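Local coordinates for protein dihydroneopterin triphosphate diphosphatase (Escherichia coli O157:H7, PDB 5U7F) that probably hydrolyses dihydroneopterin triphosphate to the monophosphate and pyrophosphate for folate biosynthesis, and can also cleave nucleoside triphosphates, with a preference for dATP, at residues S11-I16 with R139-Q144; W102-L107 with E143-N148. All coordinates share one frame; numbering follows the deposited sequence.

Contact 1. Residues S11-I16 with R139-Q144; sequences SILVVI and RQAIEQ
Ala141 sets its single methyl against two side chains of the strand 11-16. Ala141 CB lies 3.6 Å from CD2 of Leu13. On the valine, Ala141 CB is 3.8 Å from Val15 CG2. Leu13 and Val15 are two residues apart, so both point from the same face of the strand toward the helix, and the alanine methyl meets a methyl of each. The small side chain probably helps the helix lie this close to the sheet.

The valine uses both its branches. Its CG1 is placed anti to the backbone N (chi1 -177°), which leaves CG2 beside that N. CG2 is then the branch that meets Ala141. The other branch reaches the next helix residue, with Val15 CG1 4.1 Å from Ile142 CG1. The valine and isoleucine side chains cross at about a right angle. The CA atoms of Val15 and Ile142 are 6.8 Å apart, the nearest such pair between the two segments.

The strand and helix axes approach to 9.3 Å and run at 43° to each other. All four touching residues are buried, and the contacts between the segments are all between apolar side chains. Ile142 also packs on Ala126, Ala129 and Ala130 of helix 126-132, so it joins the two C-terminal helices as well as the sheet. On the other face of the strand, Val14 packs on Ala53 and Val57 of the Nudix-box helix 49-61.

Leu13 also touches Thr40, a cobalt ligand here and a substrate-binding residue by similarity. The side chain of Leu13 is itself about 9 Å from a bound cobalt ion. The arrangement is the alpha/beta/alpha sandwich of the Nudix fold, with a central strand packed between the catalytic helix and the C-terminal helix.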
loop_
_atom_site.group_PDB
_atom_site.type_symbol
_atom_site.label_atom_id
_atom_site.label_comp_id
_atom_site.label_asym_id
_atom_site.label_seq_id
_atom_site.Cartn_x
_atom_site.Cartn_y
_atom_site.Cartn_z
ATOM N N SER A 11 -8.267 5.545 -3.629
ATOM C CA SER A 11 -7.536 4.436 -3.019
ATOM C C SER A 11 -6.730 4.889 -1.795
ATOM O O SER A 11 -6.635 6.087 -1.486
ATOM C CB SER A 11 -6.619 3.802 -4.059
ATOM O OG SER A 11 -5.507 4.643 -4.329
ATOM N N ILE A 12 -6.198 3.903 -1.099
ATOM C CA ILE A 12 -5.322 4.103 0.032
ATOM C C ILE A 12 -4.025 3.356 -0.204
ATOM O O ILE A 12 -3.955 2.408 -0.997
ATOM C CB ILE A 12 -5.983 3.679 1.372
ATOM C CG1 ILE A 12 -6.470 2.235 1.366
ATOM C CG2 ILE A 12 -7.157 4.603 1.692
ATOM C CD1 ILE A 12 -5.418 1.215 1.669
ATOM N N LEU A 13 -2.976 3.858 0.433
ATOM C CA LEU A 13 -1.657 3.240 0.431
ATOM C C LEU A 13 -1.249 3.105 1.887
ATOM O O LEU A 13 -1.367 4.070 2.628
ATOM C CB LEU A 13 -0.649 4.102 -0.335
ATOM C CG LEU A 13 0.842 3.821 -0.114
ATOM C CD1 LEU A 13 1.197 2.661 -0.953
ATOM C CD2 LEU A 13 1.679 5.026 -0.485
ATOM N N VAL A 14 -0.830 1.917 2.321
ATOM C CA VAL A 14 -0.337 1.744 3.688
ATOM C C VAL A 14 1.108 1.285 3.642
ATOM O O VAL A 14 1.439 0.174 3.189
ATOM C CB VAL A 14 -1.179 0.739 4.505
ATOM C CG1 VAL A 14 -0.605 0.624 5.926
ATOM C CG2 VAL A 14 -2.630 1.149 4.544
ATOM N N VAL A 15 2.002 2.168 4.056
ATOM C CA VAL A 15 3.401 1.803 4.116
ATOM C C VAL A 15 3.643 1.084 5.422
ATOM O O VAL A 15 3.556 1.669 6.518
ATOM C CB VAL A 15 4.327 3.032 3.960
ATOM C CG1 VAL A 15 5.747 2.603 3.964
ATOM C CG2 VAL A 15 4.039 3.750 2.644
ATOM N N ILE A 16 3.912 -0.207 5.283
ATOM C CA ILE A 16 4.254 -1.082 6.395
ATOM C C ILE A 16 5.767 -1.203 6.562
ATOM O O ILE A 16 6.516 -1.454 5.623
ATOM C CB ILE A 16 3.628 -2.486 6.215
ATOM C CG1 ILE A 16 2.111 -2.365 6.200
ATOM C CG2 ILE A 16 4.070 -3.442 7.342
ATOM C CD1 ILE A 16 1.344 -3.643 6.041
ATOM N N ARG A 139 6.983 5.225 -3.755
ATOM C CA ARG A 139 8.343 5.667 -3.521
ATOM C C ARG A 139 8.399 6.877 -2.617
ATOM O O ARG A 139 9.127 6.890 -1.601
ATOM C CB ARG A 139 9.013 5.985 -4.828
ATOM C CG ARG A 139 10.360 6.679 -4.692
ATOM C CD ARG A 139 11.107 6.624 -6.007
ATOM N NE ARG A 139 10.510 7.539 -6.961
ATOM C CZ ARG A 139 9.925 7.218 -8.111
ATOM N NH1 ARG A 139 9.807 5.946 -8.535
ATOM N NH2 ARG A 139 9.460 8.221 -8.847
ATOM N N GLN A 140 7.622 7.893 -2.974
ATOM C CA GLN A 140 7.655 9.144 -2.224
ATOM C C GLN A 140 7.210 8.931 -0.766
ATOM O O GLN A 140 7.767 9.519 0.163
ATOM C CB GLN A 140 6.781 10.197 -2.907
ATOM C CG GLN A 140 6.913 11.594 -2.296
ATOM C CD GLN A 140 6.123 12.685 -3.056
ATOM O OE1 GLN A 140 5.570 13.598 -2.444
ATOM N NE2 GLN A 140 6.111 12.599 -4.371
ATOM N N ALA A 141 6.229 8.063 -0.554
ATOM C CA ALA A 141 5.729 7.814 0.785
ATOM C C ALA A 141 6.806 7.125 1.628
ATOM O O ALA A 141 7.001 7.485 2.775
ATOM C CB ALA A 141 4.452 6.988 0.743
ATOM N N ILE A 142 7.507 6.163 1.045
ATOM C CA ILE A 142 8.598 5.479 1.756
ATOM C C ILE A 142 9.660 6.528 2.137
ATOM O O ILE A 142 10.136 6.581 3.282
ATOM C CB ILE A 142 9.189 4.342 0.893
ATOM C CG1 ILE A 142 8.161 3.224 0.739
ATOM C CG2 ILE A 142 10.500 3.757 1.535
ATOM C CD1 ILE A 142 8.561 2.166 -0.311
ATOM N N GLU A 143 9.997 7.394 1.192
ATOM C CA GLU A 143 11.054 8.385 1.408
ATOM C C GLU A 143 10.687 9.358 2.510
ATOM O O GLU A 143 11.513 9.677 3.387
ATOM C CB GLU A 143 11.377 9.148 0.125
ATOM C CG GLU A 143 12.037 8.268 -0.957
ATOM C CD GLU A 143 12.267 8.956 -2.308
ATOM O OE1 GLU A 143 11.492 9.860 -2.703
ATOM O OE2 GLU A 143 13.230 8.559 -3.008
ATOM N N GLN A 144 9.444 9.792 2.522
ATOM C CA GLN A 144 9.064 10.848 3.435
ATOM C C GLN A 144 8.657 10.357 4.820
ATOM O O GLN A 144 8.737 11.127 5.780
ATOM C CB GLN A 144 7.940 11.677 2.804
ATOM C CG GLN A 144 8.424 12.435 1.588
ATOM C CD GLN A 144 7.334 13.315 0.980
ATOM O OE1 GLN A 144 6.148 13.157 1.294
ATOM N NE2 GLN A 144 7.733 14.248 0.111
#

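Contact 2. Residues W102-L107 with E143-N148; sequences WFCLAL and EQFVIN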
loop_
_atom_site.group_PDB
_atom_site.type_symbol
_atom_site.label_atom_id
_atom_site.label_comp_id
_atom_site.label_asym_id
_atom_site.label_seq_id
_atom_site.Cartn_x
_atom_site.Cartn_y
_atom_site.Cartn_z
ATOM N N TRP A 102 -2.432 8.415 2.012
ATOM C CA TRP A 102 -1.306 7.654 2.565
ATOM C C TRP A 102 -1.498 7.386 4.049
ATOM O O TRP A 102 -1.921 8.267 4.798
ATOM C CB TRP A 102 0.038 8.396 2.377
ATOM C CG TRP A 102 0.501 8.562 0.985
ATOM C CD1 TRP A 102 -0.064 8.022 -0.148
ATOM C CD2 TRP A 102 1.604 9.347 0.541
ATOM N NE1 TRP A 102 0.634 8.414 -1.249
ATOM C CE2 TRP A 102 1.665 9.224 -0.857
ATOM C CE3 TRP A 102 2.547 10.151 1.190
ATOM C CZ2 TRP A 102 2.638 9.851 -1.618
ATOM C CZ3 TRP A 102 3.517 10.769 0.433
ATOM C CH2 TRP A 102 3.544 10.630 -0.966
ATOM N N PHE A 103 -1.129 6.179 4.452
ATOM C CA PHE A 103 -1.083 5.762 5.862
ATOM C C PHE A 103 0.262 5.055 6.140
ATOM O O PHE A 103 0.945 4.555 5.230
ATOM C CB PHE A 103 -2.245 4.827 6.197
ATOM C CG PHE A 103 -3.599 5.447 6.040
ATOM C CD1 PHE A 103 -4.188 5.563 4.785
ATOM C CD2 PHE A 103 -4.281 5.927 7.141
ATOM C CE1 PHE A 103 -5.439 6.149 4.652
ATOM C CE2 PHE A 103 -5.537 6.522 7.010
ATOM C CZ PHE A 103 -6.112 6.629 5.785
ATOM N N CYS A 104 0.636 5.000 7.415
ATOM C CA CYS A 104 1.901 4.399 7.836
ATOM C C CYS A 104 1.542 3.373 8.908
ATOM O O CYS A 104 0.633 3.597 9.699
ATOM C CB CYS A 104 2.873 5.486 8.352
ATOM S SG CYS A 104 2.773 7.073 7.414
ATOM N N LEU A 105 2.179 2.211 8.882
ATOM C CA LEU A 105 1.959 1.206 9.917
ATOM C C LEU A 105 3.296 0.624 10.351
ATOM O O LEU A 105 4.000 -0.030 9.589
ATOM C CB LEU A 105 1.012 0.101 9.440
ATOM C CG LEU A 105 0.839 -1.078 10.407
ATOM C CD1 LEU A 105 0.212 -0.599 11.714
ATOM C CD2 LEU A 105 0.021 -2.183 9.791
ATOM N N ALA A 106 3.626 0.887 11.611
ATOM C CA ALA A 106 4.881 0.475 12.199
ATOM C C ALA A 106 4.632 -0.820 12.952
ATOM O O ALA A 106 3.796 -0.846 13.837
ATOM C CB ALA A 106 5.404 1.552 13.127
ATOM N N LEU A 107 5.299 -1.901 12.547
ATOM C CA LEU A 107 5.295 -3.124 13.328
ATOM C C LEU A 107 6.508 -3.093 14.242
ATOM O O LEU A 107 7.507 -2.434 13.935
ATOM C CB LEU A 107 5.331 -4.357 12.437
ATOM C CG LEU A 107 4.246 -4.413 11.361
ATOM C CD1 LEU A 107 4.430 -5.663 10.516
ATOM C CD2 LEU A 107 2.840 -4.360 11.957
ATOM N N GLU A 143 9.997 7.394 1.192
ATOM C CA GLU A 143 11.054 8.385 1.408
ATOM C C GLU A 143 10.687 9.358 2.510
ATOM O O GLU A 143 11.513 9.677 3.387
ATOM C CB GLU A 143 11.377 9.148 0.125
ATOM C CG GLU A 143 12.037 8.268 -0.957
ATOM C CD GLU A 143 12.267 8.956 -2.308
ATOM O OE1 GLU A 143 11.492 9.860 -2.703
ATOM O OE2 GLU A 143 13.230 8.559 -3.008
ATOM N N GLN A 144 9.444 9.792 2.522
ATOM C CA GLN A 144 9.064 10.848 3.435
ATOM C C GLN A 144 8.657 10.357 4.820
ATOM O O GLN A 144 8.737 11.127 5.780
ATOM C CB GLN A 144 7.940 11.677 2.804
ATOM C CG GLN A 144 8.424 12.435 1.588
ATOM C CD GLN A 144 7.334 13.315 0.980
ATOM O OE1 GLN A 144 6.148 13.157 1.294
ATOM N NE2 GLN A 144 7.733 14.248 0.111
ATOM N N PHE A 145 8.236 9.097 4.955
ATOM C CA PHE A 145 7.681 8.643 6.227
ATOM C C PHE A 145 8.409 7.462 6.845
ATOM O O PHE A 145 8.186 7.154 8.008
ATOM C CB PHE A 145 6.201 8.313 6.055
ATOM C CG PHE A 145 5.337 9.535 5.870
ATOM C CD1 PHE A 145 4.820 10.219 6.970
ATOM C CD2 PHE A 145 5.082 10.029 4.612
ATOM C CE1 PHE A 145 4.043 11.369 6.800
ATOM C CE2 PHE A 145 4.300 11.166 4.441
ATOM C CZ PHE A 145 3.791 11.836 5.530
ATOM N N VAL A 146 9.296 6.824 6.099
ATOM C CA VAL A 146 10.163 5.797 6.689
ATOM C C VAL A 146 11.568 6.333 6.853
ATOM O O VAL A 146 12.125 6.329 7.958
ATOM C CB VAL A 146 10.230 4.503 5.843
ATOM C CG1 VAL A 146 11.189 3.490 6.523
ATOM C CG2 VAL A 146 8.837 3.914 5.713
ATOM N N ILE A 147 12.142 6.784 5.752
ATOM C CA ILE A 147 13.492 7.330 5.759
ATOM C C ILE A 147 13.574 8.629 6.565
ATOM O O ILE A 147 14.449 8.772 7.425
ATOM C CB ILE A 147 13.997 7.585 4.324
ATOM C CG1 ILE A 147 14.011 6.280 3.546
ATOM C CG2 ILE A 147 15.384 8.213 4.331
ATOM C CD1 ILE A 147 14.397 6.403 2.074
ATOM N N ASN A 148 12.640 9.546 6.309
ATOM C CA ASN A 148 12.734 10.951 6.747
ATOM C C ASN A 148 13.896 11.630 6.035
ATOM O O ASN A 148 13.910 11.698 4.793
ATOM C CB ASN A 148 12.895 11.059 8.255
ATOM C CG ASN A 148 11.935 10.168 8.991
ATOM O OD1 ASN A 148 10.792 10.004 8.562
ATOM N ND2 ASN A 148 12.387 9.570 10.096
#
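The last turns of the C-terminal helix of the Nudix fold pack on strand 102-107, beside a disulfide. Phe145 is the main helix residue in the contact. Its ring passes from the tryptophan to the cysteine of the strand. CE2 of Phe145 lies 3.8 Å from CE3 of Trp102, at the edge of the indole and near its plane. The two side chains cross at about a right angle.

The same phenyl ring also meets sulfur, at its CD1 and CG end, while CE2 faces the tryptophan. SG of Cys104 is 3.8 Å from CD1 of Phe145 and 4.4 Å from the ring centroid. It stands 38° off the ring normal, an oblique sulfur-aromatic contact. Cys104 SG is bonded to SG of Cys75 on strand 72-82. Phe145 touches Cys75 too, so the ring packs against both halves of the disulfide.

Gln144 comes to the indole edge from the helix. Gln144 OE1 is 3.7 Å from Trp102 CZ3, near the ring plane, and the amide is turned 68° from the indole. This oxygen also takes a weak hydrogen bond from Arg77 NH1. The indole NE1 is hydrogen-bonded to Glu100 OE1, which helps fix the ring's rotation.

The helix and strand run nearly parallel, at 14°. This is helix-on-sheet packing near the C-terminal end of the Nudix sandwich, with a cross-strand disulfide beside the phenyl ring.

How the contacts relate
Both contacts use helix 136-147 against neighbouring, parallel strands of one sheet. Contact 1 takes an earlier part of the helix; its centre lies about 6 Å from the centre of the chain, fully buried. Contact 2 takes the C-terminal end; its centre lies about 11 Å from the chain centre, partly buried. The chemistry follows the place: small aliphatic groups in the core, then a buried indole and sulfur that meet a partly exposed Phe145 and the exposed amide of Gln144. The two join directly. Backbone N of Phe103 and Leu105 probably bond to O of Leu13 and Val15. Trp102 packs on both Leu13 and Ala141, so its indole links the aliphatic core to the aromatic cluster.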